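Long-range contact in uncharacterized protein (Bacteroides ovatus, PDB 4IRT), which is of unknown function but, as a putative neuraminidase of the BNR-repeat beta-propeller clan, may cleave sialic acid from glycans: residues A[6-11]-A[402-407]. Residues are numbered along the deposited sequence; the frame is centred on the assembly and turned at random.
Sequences LVEVGK and MIYVLE
Y404 stands between L6 and M402, with L6 CD1 over one ring face and M402 CG 3.4 Å above the other, both offset toward the rim. From its base outward, Y404 CB rests on V7 O and L6 CD2, CG stays near L6 CD2, CD2 meets L6 CB at 3.8 Å, and CE2 lies beside E8 CG. At the tip, Y404 OH is 2.6 Å from a water that donates a hydrogen bond to E8 OE2. E8 runs alongside the ring, its carboxylate plane turned 55° from it. M402, a selenomethionine, has CG anti to the backbone N (chi1 178°), then bends so that SE sits 3.6 Å from G10 N and CE against the E8 carboxylate. In the backbone, the antiparallel strands pair through V7 N to V405 O and V405 N to V7 O, both 2.9 Å. A classic beta bulge sets V9 and G10 together opposite I403: V9 N reaches I403 O, and I403 N reaches G10 O from above its carbonyl plane. V7, I403 and V405 point to the other face, which packs on strands 34-40 and 45-52, while V9 turns toward strand 402-407 and its side chain packs on I37 and Y39. An alanine at Y404 would probably leave the water without its phenolic partner and open a gap between L6 and M402. The chemistry thus divides: the largely aliphatic side of V7, I403 and V405 joins chain-terminal strands to the neighbouring sheet, while on the Y404 side water links acid and phenol.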
# COMPACT_ATOMS: atom_id res chain seq x y z
N LEU A 6 -9.49 -2.81 -19.91
CA LEU A 6 -8.60 -3.78 -19.31
C LEU A 6 -7.51 -4.18 -20.30
O LEU A 6 -7.80 -4.55 -21.44
CB LEU A 6 -9.38 -5.03 -18.92
CG LEU A 6 -10.36 -5.00 -17.75
CD1 LEU A 6 -11.20 -6.28 -17.81
CD2 LEU A 6 -9.65 -4.87 -16.44
N VAL A 7 -6.27 -4.08 -19.85
CA VAL A 7 -5.12 -4.42 -20.65
C VAL A 7 -4.53 -5.73 -20.11
O VAL A 7 -4.09 -5.81 -18.96
CB VAL A 7 -4.07 -3.32 -20.58
CG1 VAL A 7 -2.87 -3.74 -21.41
CG2 VAL A 7 -4.66 -2.00 -21.05
N GLU A 8 -4.58 -6.78 -20.92
CA GLU A 8 -4.02 -8.05 -20.47
C GLU A 8 -2.51 -7.93 -20.26
O GLU A 8 -1.80 -7.30 -21.07
CB GLU A 8 -4.30 -9.14 -21.48
CG GLU A 8 -5.74 -9.61 -21.52
CD GLU A 8 -5.93 -10.83 -22.41
OE1 GLU A 8 -5.01 -11.17 -23.16
OE2 GLU A 8 -7.00 -11.45 -22.35
N VAL A 9 -2.04 -8.56 -19.18
CA VAL A 9 -0.63 -8.70 -18.92
C VAL A 9 -0.21 -10.17 -19.11
O VAL A 9 0.45 -10.54 -20.11
CB VAL A 9 -0.26 -8.23 -17.50
CG1 VAL A 9 1.24 -8.40 -17.28
CG2 VAL A 9 -0.69 -6.80 -17.26
N GLY A 10 -0.64 -11.01 -18.18
CA GLY A 10 -0.35 -12.43 -18.23
C GLY A 10 -0.98 -13.15 -17.05
O GLY A 10 -1.35 -12.54 -16.08
N LYS A 11 -1.08 -14.47 -17.13
CA LYS A 11 -1.67 -15.23 -16.05
C LYS A 11 -0.70 -15.30 -14.88
O LYS A 11 0.52 -15.39 -15.07
CB LYS A 11 -2.05 -16.62 -16.53
CG LYS A 11 -3.20 -16.56 -17.52
CD LYS A 11 -3.68 -17.93 -17.96
CE LYS A 11 -4.96 -17.78 -18.79
NZ LYS A 11 -5.55 -19.09 -19.23
N MSE A 402 -5.91 -14.33 -15.23
CA MSE A 402 -5.25 -13.24 -15.97
C MSE A 402 -5.06 -12.05 -15.09
O MSE A 402 -5.96 -11.66 -14.36
CB MSE A 402 -6.15 -12.88 -17.14
CG MSE A 402 -5.65 -11.73 -17.99
SE MSE A 402 -3.97 -12.13 -18.85
CE MSE A 402 -4.64 -13.48 -20.09
N ILE A 403 -3.86 -11.47 -15.16
CA ILE A 403 -3.56 -10.16 -14.55
C ILE A 403 -3.80 -9.10 -15.63
O ILE A 403 -3.41 -9.27 -16.81
CB ILE A 403 -2.13 -10.08 -14.05
CG1 ILE A 403 -1.94 -11.04 -12.86
CG2 ILE A 403 -1.78 -8.67 -13.62
CD1 ILE A 403 -0.47 -11.38 -12.62
N TYR A 404 -4.49 -8.05 -15.23
CA TYR A 404 -4.72 -6.89 -16.10
C TYR A 404 -4.21 -5.62 -15.49
O TYR A 404 -4.14 -5.49 -14.25
CB TYR A 404 -6.21 -6.65 -16.28
CG TYR A 404 -7.01 -7.84 -16.76
CD1 TYR A 404 -7.55 -8.75 -15.87
CD2 TYR A 404 -7.25 -8.03 -18.12
CE1 TYR A 404 -8.29 -9.84 -16.32
CE2 TYR A 404 -8.01 -9.09 -18.58
CZ TYR A 404 -8.53 -9.99 -17.67
OH TYR A 404 -9.25 -11.06 -18.13
N VAL A 405 -3.91 -4.63 -16.33
CA VAL A 405 -3.92 -3.27 -15.85
C VAL A 405 -5.27 -2.67 -16.26
O VAL A 405 -5.62 -2.63 -17.46
CB VAL A 405 -2.74 -2.45 -16.40
CG1 VAL A 405 -2.88 -0.99 -16.00
CG2 VAL A 405 -1.43 -3.04 -15.91
N LEU A 406 -6.02 -2.23 -15.27
CA LEU A 406 -7.28 -1.58 -15.52
C LEU A 406 -7.03 -0.08 -15.62
O LEU A 406 -6.62 0.59 -14.62
CB LEU A 406 -8.28 -1.94 -14.43
CG LEU A 406 -9.76 -1.63 -14.71
CD1 LEU A 406 -10.65 -2.28 -13.66
CD2 LEU A 406 -10.02 -0.14 -14.72
N GLU A 407 -7.24 0.44 -16.82
CA GLU A 407 -7.04 1.85 -17.12
C GLU A 407 -8.39 2.53 -16.90
O GLU A 407 -9.32 2.37 -17.68
CB GLU A 407 -6.56 2.02 -18.56
CG GLU A 407 -5.28 1.24 -18.87
CD GLU A 407 -4.73 1.48 -20.27
OE1 GLU A 407 -5.53 1.68 -21.22
OE2 GLU A 407 -3.49 1.45 -20.42
O HOH W 1 -8.51 -12.52 -20.18